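Local coordinates for protein hydroxynitrile lyase (Passiflora edulis, PDB 5Y02) that probably acts as a lyase that splits cyanohydrins such as (R)-mandelonitrile into an aldehyde and hydrogen cyanide, working as a homodimer, at residues F78-P82 with P83-F87; I24-I27 with I28-Y31; T68-S71 with V72-L76. All coordinates share one frame; numbering follows the deposited sequence.

In the fold
The three contacts belong to one stress-responsive A/B barrel domain, whose helices lie against an antiparallel sheet. Contact 3 leads from strand 63-69 into helix 72-79. Contact 1 follows, turning from that helix into helix 82-91. Contact 2 is a stretch of helix 21-37. Contacts 1 and 3 have centres 13 Å apart and meet where Phe78 CD2 lies 3.6 Å from Phe69 CE2. Contacts 1 and 2 meet through Phe87, whose CZ is 3.3 Å from Tyr31 CB, and both touch the bound (R)-mandelonitrile. Contact 3 stands further back: the side chain of Phe75 is about 6 Å from the ligand. Contacts 2 and 3 do not touch.

Contact 1 (F78-P82 with P83-F87); sequences FFYSP and PALEF. With MXN ((2R)-hydroxy(phenyl)ethanenitrile), chain M.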
ATOM      1  N   PHE A  78      16.852   8.267  -6.760  1.00 23.90           N
ATOM      2  CA  PHE A  78      16.639   8.265  -5.309  1.00 23.90           C
ATOM      3  C   PHE A  78      17.163   6.991  -4.629  1.00 24.23           C
ATOM      4  O   PHE A  78      17.970   7.059  -3.690  1.00 22.38           O
ATOM      5  CB  PHE A  78      15.155   8.433  -5.000  1.00 24.15           C
ATOM      6  CG  PHE A  78      14.789   8.137  -3.573  1.00 24.56           C
ATOM      7  CD1 PHE A  78      15.003   9.088  -2.577  1.00 25.32           C
ATOM      8  CD2 PHE A  78      14.221   6.907  -3.223  1.00 24.84           C
ATOM      9  CE1 PHE A  78      14.654   8.825  -1.257  1.00 26.41           C
ATOM     10  CE2 PHE A  78      13.876   6.634  -1.901  1.00 25.61           C
ATOM     11  CZ  PHE A  78      14.097   7.595  -0.916  1.00 25.03           C
ATOM     12  N   PHE A  79      16.711   5.839  -5.118  1.00 23.76           N
ATOM     13  CA  PHE A  79      16.933   4.561  -4.424  1.00 25.47           C
ATOM     14  C   PHE A  79      18.410   4.168  -4.328  1.00 25.25           C
ATOM     15  O   PHE A  79      18.813   3.508  -3.365  1.00 23.69           O
ATOM     16  CB  PHE A  79      16.106   3.447  -5.089  1.00 27.48           C
ATOM     17  CG  PHE A  79      15.903   2.244  -4.221  1.00 29.19           C
ATOM     18  CD1 PHE A  79      15.105   2.323  -3.088  1.00 30.72           C
ATOM     19  CD2 PHE A  79      16.511   1.033  -4.530  1.00 31.92           C
ATOM     20  CE1 PHE A  79      14.914   1.212  -2.276  1.00 32.83           C
ATOM     21  CE2 PHE A  79      16.318  -0.085  -3.725  1.00 33.46           C
ATOM     22  CZ  PHE A  79      15.518   0.006  -2.601  1.00 31.86           C
ATOM     23  N   TYR A  80      19.219   4.600  -5.298  1.00 25.50           N
ATOM     24  CA  TYR A  80      20.657   4.353  -5.269  1.00 27.04           C
ATOM     25  C   TYR A  80      21.484   5.581  -4.883  1.00 25.63           C
ATOM     26  O   TYR A  80      22.706   5.557  -5.020  1.00 28.75           O
ATOM     27  CB  TYR A  80      21.098   3.711  -6.595  1.00 29.07           C
ATOM     28  CG  TYR A  80      20.434   2.350  -6.749  1.00 31.24           C
ATOM     29  CD1 TYR A  80      20.987   1.211  -6.164  1.00 33.14           C
ATOM     30  CD2 TYR A  80      19.210   2.221  -7.406  1.00 32.79           C
ATOM     31  CE1 TYR A  80      20.359  -0.028  -6.268  1.00 34.15           C
ATOM     32  CE2 TYR A  80      18.573   0.998  -7.512  1.00 33.82           C
ATOM     33  CZ  TYR A  80      19.148  -0.124  -6.940  1.00 34.72           C
ATOM     34  OH  TYR A  80      18.508  -1.331  -7.049  1.00 35.57           O
ATOM     35  N   SER A  81      20.834   6.617  -4.351  1.00 25.09           N
ATOM     36  CA  SER A  81      21.532   7.800  -3.834  1.00 25.50           C
ATOM     37  C   SER A  81      22.198   7.455  -2.499  1.00 25.04           C
ATOM     38  O   SER A  81      21.775   6.514  -1.813  1.00 23.86           O
ATOM     39  CB  SER A  81      20.583   8.991  -3.645  1.00 26.16           C
ATOM     40  OG  SER A  81      19.644   8.793  -2.584  1.00 25.41           O
ATOM     41  N   PRO A  82      23.241   8.205  -2.119  1.00 26.25           N
ATOM     42  CA  PRO A  82      23.898   7.888  -0.845  1.00 25.81           C
ATOM     43  C   PRO A  82      23.004   7.919   0.404  1.00 24.39           C
ATOM     44  O   PRO A  82      23.100   7.004   1.208  1.00 25.48           O
ATOM     45  CB  PRO A  82      25.047   8.918  -0.770  1.00 26.31           C
ATOM     46  CG  PRO A  82      25.333   9.239  -2.193  1.00 27.11           C
ATOM     47  CD  PRO A  82      23.974   9.258  -2.857  1.00 26.55           C
ATOM     48  N   PRO A  83      22.114   8.917   0.556  1.00 23.42           N
ATOM     49  CA  PRO A  83      21.238   8.862   1.736  1.00 23.06           C
ATOM     50  C   PRO A  83      20.318   7.625   1.786  1.00 22.23           C
ATOM     51  O   PRO A  83      20.117   7.048   2.861  1.00 20.66           O
ATOM     52  CB  PRO A  83      20.401  10.138   1.619  1.00 24.40           C
ATOM     53  CG  PRO A  83      21.221  11.061   0.781  1.00 25.02           C
ATOM     54  CD  PRO A  83      21.949  10.184  -0.186  1.00 24.61           C
ATOM     55  N   ALA A  84      19.781   7.235   0.630  1.00 21.56           N
ATOM     56  CA  ALA A  84      18.928   6.046   0.540  1.00 20.59           C
ATOM     57  C   ALA A  84      19.720   4.792   0.835  1.00 21.08           C
ATOM     58  O   ALA A  84      19.224   3.919   1.532  1.00 19.50           O
ATOM     59  CB  ALA A  84      18.266   5.940  -0.808  1.00 20.55           C
ATOM     60  N   LEU A  85      20.947   4.697   0.332  1.00 20.36           N
ATOM     61  CA  LEU A  85      21.752   3.507   0.603  1.00 22.54           C
ATOM     62  C   LEU A  85      22.113   3.406   2.083  1.00 22.45           C
ATOM     63  O   LEU A  85      22.155   2.303   2.631  1.00 21.12           O
ATOM     64  CB  LEU A  85      23.022   3.478  -0.243  1.00 23.97           C
ATOM     65  CG  LEU A  85      22.855   3.334  -1.752  1.00 25.00           C
ATOM     66  CD1 LEU A  85      24.203   3.589  -2.411  1.00 26.60           C
ATOM     67  CD2 LEU A  85      22.308   1.972  -2.151  1.00 26.64           C
ATOM     68  N   GLU A  86      22.369   4.544   2.724  1.00 22.10           N
ATOM     69  CA  GLU A  86      22.644   4.543   4.157  1.00 23.70           C
ATOM     70  C   GLU A  86      21.431   4.128   4.965  1.00 21.48           C
ATOM     71  O   GLU A  86      21.564   3.376   5.920  1.00 20.99           O
ATOM     72  CB  GLU A  86      23.171   5.901   4.640  1.00 26.42           C
ATOM     73  CG  GLU A  86      24.578   6.210   4.138  1.00 30.68           C
ATOM     74  CD  GLU A  86      25.600   5.149   4.533  1.00 34.70           C
ATOM     75  OE1 GLU A  86      25.824   4.977   5.742  1.00 40.90           O
ATOM     76  OE2 GLU A  86      26.167   4.475   3.643  1.00 38.52           O
ATOM     77  N   PHE A  87      20.255   4.630   4.586  1.00 19.59           N
ATOM     78  CA  PHE A  87      19.017   4.225   5.242  1.00 19.07           C
ATOM     79  C   PHE A  87      18.738   2.720   5.046  1.00 18.62           C
ATOM     80  O   PHE A  87      18.300   2.056   5.980  1.00 18.49           O
ATOM     81  CB  PHE A  87      17.844   5.073   4.759  1.00 18.81           C
ATOM     82  CG  PHE A  87      16.543   4.682   5.380  1.00 19.03           C
ATOM     83  CD1 PHE A  87      16.338   4.875   6.736  1.00 19.84           C
ATOM     84  CD2 PHE A  87      15.553   4.061   4.631  1.00 19.01           C
ATOM     85  CE1 PHE A  87      15.161   4.461   7.339  1.00 20.24           C
ATOM     86  CE2 PHE A  87      14.363   3.663   5.222  1.00 19.04           C
ATOM     87  CZ  PHE A  87      14.168   3.869   6.579  1.00 19.89           C
TER
HETATM   88  C1  MXN M 201      13.305   2.427   1.130  1.00 27.71           C
HETATM   89  C2  MXN M 201      14.261   1.529   1.596  1.00 27.64           C
HETATM   90  C3  MXN M 201      15.619   1.849   1.556  1.00 27.84           C
HETATM   91  C4  MXN M 201      16.014   3.086   1.056  1.00 26.04           C
HETATM   92  C5  MXN M 201      15.070   3.983   0.577  1.00 26.86           C
HETATM   93  C6  MXN M 201      13.717   3.665   0.612  1.00 28.24           C
HETATM   94  C7  MXN M 201      11.878   2.015   1.159  1.00 29.36           C
HETATM   95  C8  MXN M 201      11.790   0.821   0.286  1.00 29.91           C
HETATM   96  N9  MXN M 201      11.731  -0.118  -0.406  1.00 30.58           N
HETATM   97  O10 MXN M 201      11.030   3.059   0.645  1.00 30.85           O
HETATM   98  O   HOH W   1      25.678   5.693   0.975  1.00 38.98           O
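Ala84 CB sits over one face of the Phe78 ring, 4.5 Å from CZ of Phe78, the closest ring atom. The same methyl lies against the backbone carbonyls of Phe78 and Phe79. The chain bends sharply here. Helix 72-79 ends, Tyr80 leaves helical geometry, and Ser81 takes the N-cap position of helix 82-91. Ser81 OG lies between its own backbone N and carbonyl carbon (chi1 69°), which turns the hydroxyl back to the helix just left. It donates to Phe78 O at 2.7 Å, in the carbonyl plane and on a lone pair. Ser81 N also donates to Phe78 O, so two bonds grip that oxygen. Ser81 O in turn accepts from Leu85 N at 2.9 Å. Pro82 and Pro83 lie side by side and point the same way. They fill the first turn of the new helix, and neither brings an N-H that would need a partner. A water links Pro82 O to Glu86 OE2. On the outer side, Leu85 CD2 meets the Tyr80 ring obliquely, 4.3 Å from CD1 of Tyr80.

The inner side faces the ligand. Phe78 CE2 approaches C5 of the mandelonitrile phenyl ring at 3.8 Å, and Phe79 CE1 lies 3.9 Å from nitrile N9. Phe87 turns an edge to the phenyl group, with CD2 3.7 Å from C4. Leu34 of helix 21-37 packs on Phe78, Pro83 and Phe87. The whole is a tight turn between two helices, with a serine N-cap and a Pro-Pro start, and it supplies Phe78, Phe79 and Phe87 to the aromatic wall of the mandelonitrile pocket.

Contact 2 (I24-I27 with I28-Y31); sequences IDQI and IADY. With MXN ((2R)-hydroxy(phenyl)ethanenitrile), chain M.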
ATOM      1  N   ILE A  24      12.672   1.551  16.642  1.00 16.14           N
ATOM      2  CA  ILE A  24      11.682   1.499  15.561  1.00 16.28           C
ATOM      3  C   ILE A  24      11.216   2.922  15.222  1.00 16.72           C
ATOM      4  O   ILE A  24      11.197   3.306  14.046  1.00 16.54           O
ATOM      5  CB  ILE A  24      10.495   0.572  15.898  1.00 16.66           C
ATOM      6  CG1 ILE A  24      10.945  -0.887  15.922  1.00 16.63           C
ATOM      7  CG2 ILE A  24       9.382   0.708  14.850  1.00 16.51           C
ATOM      8  CD1 ILE A  24      10.033  -1.793  16.704  1.00 17.42           C
ATOM      9  N   ASP A  25      10.877   3.688  16.258  1.00 16.77           N
ATOM     10  CA  ASP A  25      10.534   5.109  16.127  1.00 18.48           C
ATOM     11  C   ASP A  25      11.615   5.880  15.365  1.00 18.07           C
ATOM     12  O   ASP A  25      11.311   6.638  14.449  1.00 18.22           O
ATOM     13  CB  ASP A  25      10.309   5.766  17.500  1.00 20.00           C
ATOM     14  CG  ASP A  25       9.035   5.294  18.216  1.00 22.14           C
ATOM     15  OD1 ASP A  25       8.153   4.640  17.607  1.00 23.12           O
ATOM     16  OD2 ASP A  25       8.928   5.602  19.432  1.00 24.16           O
ATOM     17  N   GLN A  26      12.872   5.658  15.730  1.00 17.84           N
ATOM     18  CA  GLN A  26      13.997   6.303  15.067  1.00 19.14           C
ATOM     19  C   GLN A  26      14.096   5.918  13.578  1.00 17.79           C
ATOM     20  O   GLN A  26      14.339   6.775  12.715  1.00 16.94           O
ATOM     21  CB  GLN A  26      15.311   5.969  15.794  1.00 20.48           C
ATOM     22  CG  GLN A  26      16.525   6.739  15.293  1.00 21.46           C
ATOM     23  CD  GLN A  26      16.342   8.233  15.425  1.00 23.20           C
ATOM     24  OE1 GLN A  26      16.219   8.743  16.537  1.00 26.24           O
ATOM     25  NE2 GLN A  26      16.275   8.940  14.298  1.00 23.66           N
ATOM     26  N   ILE A  27      13.891   4.635  13.281  1.00 16.68           N
ATOM     27  CA  ILE A  27      13.979   4.144  11.918  1.00 16.48           C
ATOM     28  C   ILE A  27      12.926   4.848  11.051  1.00 16.72           C
ATOM     29  O   ILE A  27      13.216   5.278   9.929  1.00 18.01           O
ATOM     30  CB  ILE A  27      13.833   2.607  11.857  1.00 16.61           C
ATOM     31  CG1 ILE A  27      15.093   1.934  12.412  1.00 16.55           C
ATOM     32  CG2 ILE A  27      13.619   2.135  10.420  1.00 16.58           C
ATOM     33  CD1 ILE A  27      14.871   0.463  12.726  1.00 16.69           C
ATOM     34  N   ILE A  28      11.724   4.981  11.594  1.00 16.45           N
ATOM     35  CA  ILE A  28      10.622   5.613  10.890  1.00 16.70           C
ATOM     36  C   ILE A  28      10.902   7.109  10.699  1.00 17.08           C
ATOM     37  O   ILE A  28      10.612   7.654   9.624  1.00 17.65           O
ATOM     38  CB  ILE A  28       9.283   5.349  11.603  1.00 16.09           C
ATOM     39  CG1 ILE A  28       8.943   3.845  11.486  1.00 16.78           C
ATOM     40  CG2 ILE A  28       8.165   6.177  10.979  1.00 16.98           C
ATOM     41  CD1 ILE A  28       7.867   3.373  12.442  1.00 16.36           C
ATOM     42  N   ALA A  29      11.470   7.753  11.709  1.00 17.62           N
ATOM     43  CA  ALA A  29      11.866   9.165  11.574  1.00 19.22           C
ATOM     44  C   ALA A  29      12.941   9.351  10.506  1.00 20.58           C
ATOM     45  O   ALA A  29      12.871  10.302   9.729  1.00 22.23           O
ATOM     46  CB  ALA A  29      12.325   9.739  12.903  1.00 19.60           C
ATOM     47  N   ASP A  30      13.918   8.442  10.466  1.00 20.40           N
ATOM     48  CA  ASP A  30      14.983   8.459   9.458  1.00 20.05           C
ATOM     49  C   ASP A  30      14.401   8.300   8.054  1.00 18.35           C
ATOM     50  O   ASP A  30      14.851   8.935   7.114  1.00 17.73           O
ATOM     51  CB  ASP A  30      16.017   7.334   9.714  1.00 20.04           C
ATOM     52  CG  ASP A  30      16.859   7.550  10.978  1.00 20.88           C
ATOM     53  OD1 ASP A  30      16.790   8.624  11.600  1.00 21.32           O
ATOM     54  OD2 ASP A  30      17.614   6.620  11.361  1.00 21.98           O
ATOM     55  N   TYR A  31      13.399   7.435   7.927  1.00 17.70           N
ATOM     56  CA  TYR A  31      12.735   7.206   6.652  1.00 19.12           C
ATOM     57  C   TYR A  31      12.059   8.500   6.162  1.00 18.79           C
ATOM     58  O   TYR A  31      12.315   8.938   5.052  1.00 20.14           O
ATOM     59  CB  TYR A  31      11.694   6.103   6.812  1.00 18.83           C
ATOM     60  CG  TYR A  31      11.114   5.486   5.564  1.00 19.35           C
ATOM     61  CD1 TYR A  31      11.395   5.954   4.276  1.00 20.12           C
ATOM     62  CD2 TYR A  31      10.225   4.427   5.690  1.00 20.08           C
ATOM     63  CE1 TYR A  31      10.810   5.370   3.165  1.00 20.02           C
ATOM     64  CE2 TYR A  31       9.648   3.843   4.585  1.00 20.06           C
ATOM     65  CZ  TYR A  31       9.936   4.316   3.334  1.00 20.06           C
ATOM     66  OH  TYR A  31       9.359   3.706   2.239  1.00 21.70           O
TER
HETATM   67  C1  MXN M 201      13.305   2.427   1.130  1.00 27.71           C
HETATM   68  C2  MXN M 201      14.261   1.529   1.596  1.00 27.64           C
HETATM   69  C3  MXN M 201      15.619   1.849   1.556  1.00 27.84           C
HETATM   70  C4  MXN M 201      16.014   3.086   1.056  1.00 26.04           C
HETATM   71  C5  MXN M 201      15.070   3.983   0.577  1.00 26.86           C
HETATM   72  C6  MXN M 201      13.717   3.665   0.612  1.00 28.24           C
HETATM   73  C7  MXN M 201      11.878   2.015   1.159  1.00 29.36           C
HETATM   74  C8  MXN M 201      11.790   0.821   0.286  1.00 29.91           C
HETATM   75  N9  MXN M 201      11.731  -0.118  -0.406  1.00 30.58           N
HETATM   76  O10 MXN M 201      11.030   3.059   0.645  1.00 30.85           O
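Gln26 NE2 donates to Asp30 OD1 at 2.8 Å, with an N-H...O angle of 148°. The acceptor lies close to the amide plane of Gln26, but the amide nitrogen reaches OD1 from above the carboxylate plane, 40° out of it. Gln26 starts with CG anti to its backbone N and then bends at chi2 (59°), which brings the amide round to the residue one turn later. Asp30 N also donates to Gln26 O, so this pair is joined through both backbone and side chains. Asp30 OD2 is close to Glu90 OE2, and the hydrogen bond from Gln26 to OD1 may partly offset their repulsion.

On the buried side, Ile24 and Ile28 run side by side, with CG2 of Ile24 3.9 Å from CD1 of Ile28. Tyr15 of strand 7-15 packs on both. Tyr31 N donates to Ile27 O at 2.9 Å, while its ring extends into the pocket. Tyr31 OH and O10 of the mandelonitrile are 2.4 Å apart, a very short hydrogen bond with either as possible donor. His9 NE2 is also hydrogen-bonded to the ligand. This is an amphipathic alpha-helix on a sheet: a Gln-Asp i,i+4 bond outside, isoleucines inside, and a tyrosine at the ligand site.

Contact 3 (T68-S71 with V72-L76); sequences TFHS and VADFL
Phe69 and Phe75 form a T-shaped, edge-to-face stack. The edge of Phe75 points at the face of Phe69, with ring centroids 5.0 Å apart and planes at 84°. Phe75 CD1 stands over the centre of the Phe69 ring and is 3.6 Å from CE1 of Phe69. Phe75 has CG anti to its backbone N (chi1 176°), which carries its ring back over the end of the strand. With an alanine here in place of Phe69 the face under Phe75 CD1 is gone, which would probably leave a gap and let the Phe75 ring turn more freely.

The polar contacts gather at the helix start. Ser71 is the N-cap, and its OG accepts from Asp74 N at 3.1 Å. The same OG donates to Asp74 OD2 at 2.8 Å, from well above the carboxylate plane. Ser71 O accepts from Phe75 N at 3.0 Å, the first regular bond of helix 72-79.

A looser contact adds to this. His70 CD2 comes 3.3 Å from Asp74 OD2, which lies at the ring edge, in plane.

Beyond the segments, Phe75 meets the rings of His9 and Phe79, and Glu55 of the second subunit packs on it. The chemistry implies a helix start fixed by a serine that both gives and takes a bond. The carboxylate near the positive helix end is likely to stay ionised.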
ATOM      1  N   THR A  68       5.457   9.134  -3.285  1.00 17.67           N
ATOM      2  CA  THR A  68       5.189   9.368  -4.681  1.00 19.49           C
ATOM      3  C   THR A  68       6.463   9.891  -5.330  1.00 19.18           C
ATOM      4  O   THR A  68       7.141  10.717  -4.743  1.00 19.19           O
ATOM      5  CB  THR A  68       4.052  10.395  -4.853  1.00 20.39           C
ATOM      6  OG1 THR A  68       2.846   9.895  -4.280  1.00 21.12           O
ATOM      7  CG2 THR A  68       3.806  10.688  -6.326  1.00 20.84           C
ATOM      8  N   PHE A  69       6.766   9.394  -6.529  1.00 20.08           N
ATOM      9  CA  PHE A  69       7.875   9.855  -7.344  1.00 21.13           C
ATOM     10  C   PHE A  69       7.368  10.347  -8.694  1.00 23.16           C
ATOM     11  O   PHE A  69       6.418   9.800  -9.241  1.00 22.41           O
ATOM     12  CB  PHE A  69       8.890   8.735  -7.523  1.00 20.08           C
ATOM     13  CG  PHE A  69       9.504   8.317  -6.243  1.00 19.77           C
ATOM     14  CD1 PHE A  69       8.844   7.415  -5.400  1.00 19.62           C
ATOM     15  CD2 PHE A  69      10.730   8.852  -5.834  1.00 20.29           C
ATOM     16  CE1 PHE A  69       9.403   7.057  -4.176  1.00 19.68           C
ATOM     17  CE2 PHE A  69      11.279   8.490  -4.620  1.00 20.38           C
ATOM     18  CZ  PHE A  69      10.624   7.582  -3.794  1.00 20.59           C
ATOM     19  N   HIS A  70       8.029  11.378  -9.223  1.00 25.53           N
ATOM     20  CA  HIS A  70       7.650  11.997 -10.511  1.00 27.63           C
ATOM     21  C   HIS A  70       7.771  11.013 -11.693  1.00 25.91           C
ATOM     22  O   HIS A  70       6.995  11.070 -12.647  1.00 26.80           O
ATOM     23  CB  HIS A  70       8.518  13.260 -10.732  1.00 32.04           C
ATOM     24  CG  HIS A  70       8.318  13.931 -12.057  1.00 38.27           C
ATOM     25  ND1 HIS A  70       7.137  14.555 -12.406  1.00 42.67           N
ATOM     26  CD2 HIS A  70       9.160  14.106 -13.107  1.00 41.81           C
ATOM     27  CE1 HIS A  70       7.251  15.064 -13.622  1.00 42.40           C
ATOM     28  NE2 HIS A  70       8.467  14.805 -14.069  1.00 42.53           N
ATOM     29  N   SER A  71       8.723  10.091 -11.607  1.00 23.90           N
ATOM     30  CA  SER A  71       8.968   9.123 -12.663  1.00 23.88           C
ATOM     31  C   SER A  71       9.769   7.961 -12.112  1.00 23.29           C
ATOM     32  O   SER A  71      10.346   8.064 -11.019  1.00 21.64           O
ATOM     33  CB  SER A  71       9.767   9.784 -13.784  1.00 23.38           C
ATOM     34  OG  SER A  71      11.022  10.184 -13.287  1.00 23.79           O
ATOM     35  N   VAL A  72       9.824   6.870 -12.870  1.00 23.12           N
ATOM     36  CA  VAL A  72      10.727   5.763 -12.552  1.00 24.96           C
ATOM     37  C   VAL A  72      12.194   6.198 -12.509  1.00 23.97           C
ATOM     38  O   VAL A  72      12.927   5.768 -11.624  1.00 24.77           O
ATOM     39  CB  VAL A  72      10.548   4.560 -13.516  1.00 24.85           C
ATOM     40  CG1 VAL A  72      11.734   3.593 -13.465  1.00 26.05           C
ATOM     41  CG2 VAL A  72       9.284   3.818 -13.163  1.00 25.65           C
ATOM     42  N   ALA A  73      12.618   7.045 -13.449  1.00 24.33           N
ATOM     43  CA  ALA A  73      13.981   7.611 -13.440  1.00 24.62           C
ATOM     44  C   ALA A  73      14.313   8.264 -12.104  1.00 22.76           C
ATOM     45  O   ALA A  73      15.380   8.029 -11.531  1.00 22.61           O
ATOM     46  CB  ALA A  73      14.152   8.630 -14.565  1.00 26.12           C
ATOM     47  N   ASP A  74      13.389   9.079 -11.614  1.00 22.46           N
ATOM     48  CA  ASP A  74      13.576   9.772 -10.347  1.00 24.09           C
ATOM     49  C   ASP A  74      13.606   8.788  -9.176  1.00 22.33           C
ATOM     50  O   ASP A  74      14.440   8.929  -8.292  1.00 21.35           O
ATOM     51  CB  ASP A  74      12.495  10.827 -10.126  1.00 25.74           C
ATOM     52  CG  ASP A  74      12.652  12.028 -11.050  1.00 28.83           C
ATOM     53  OD1 ASP A  74      13.761  12.575 -11.120  1.00 31.65           O
ATOM     54  OD2 ASP A  74      11.664  12.415 -11.712  1.00 31.86           O
ATOM     55  N   PHE A  75      12.738   7.776  -9.203  1.00 20.44           N
ATOM     56  CA  PHE A  75      12.781   6.737  -8.173  1.00 21.00           C
ATOM     57  C   PHE A  75      14.143   6.045  -8.101  1.00 19.87           C
ATOM     58  O   PHE A  75      14.717   5.883  -7.020  1.00 20.43           O
ATOM     59  CB  PHE A  75      11.677   5.680  -8.364  1.00 21.07           C
ATOM     60  CG  PHE A  75      11.775   4.569  -7.363  1.00 20.26           C
ATOM     61  CD1 PHE A  75      11.445   4.799  -6.042  1.00 20.40           C
ATOM     62  CD2 PHE A  75      12.297   3.344  -7.714  1.00 21.54           C
ATOM     63  CE1 PHE A  75      11.553   3.793  -5.086  1.00 20.41           C
ATOM     64  CE2 PHE A  75      12.428   2.333  -6.769  1.00 21.48           C
ATOM     65  CZ  PHE A  75      12.067   2.566  -5.452  1.00 21.61           C
ATOM     66  N   LEU A  76      14.652   5.636  -9.251  1.00 19.56           N
ATOM     67  CA  LEU A  76      15.908   4.918  -9.317  1.00 21.46           C
ATOM     68  C   LEU A  76      17.112   5.795  -8.944  1.00 23.04           C
ATOM     69  O   LEU A  76      18.029   5.333  -8.264  1.00 24.26           O
ATOM     70  CB  LEU A  76      16.069   4.276 -10.691  1.00 22.76           C
ATOM     71  CG  LEU A  76      15.101   3.121 -10.965  1.00 22.28           C
ATOM     72  CD1 LEU A  76      15.135   2.699 -12.424  1.00 22.76           C
ATOM     73  CD2 LEU A  76      15.412   1.926 -10.067  1.00 23.72           C
TER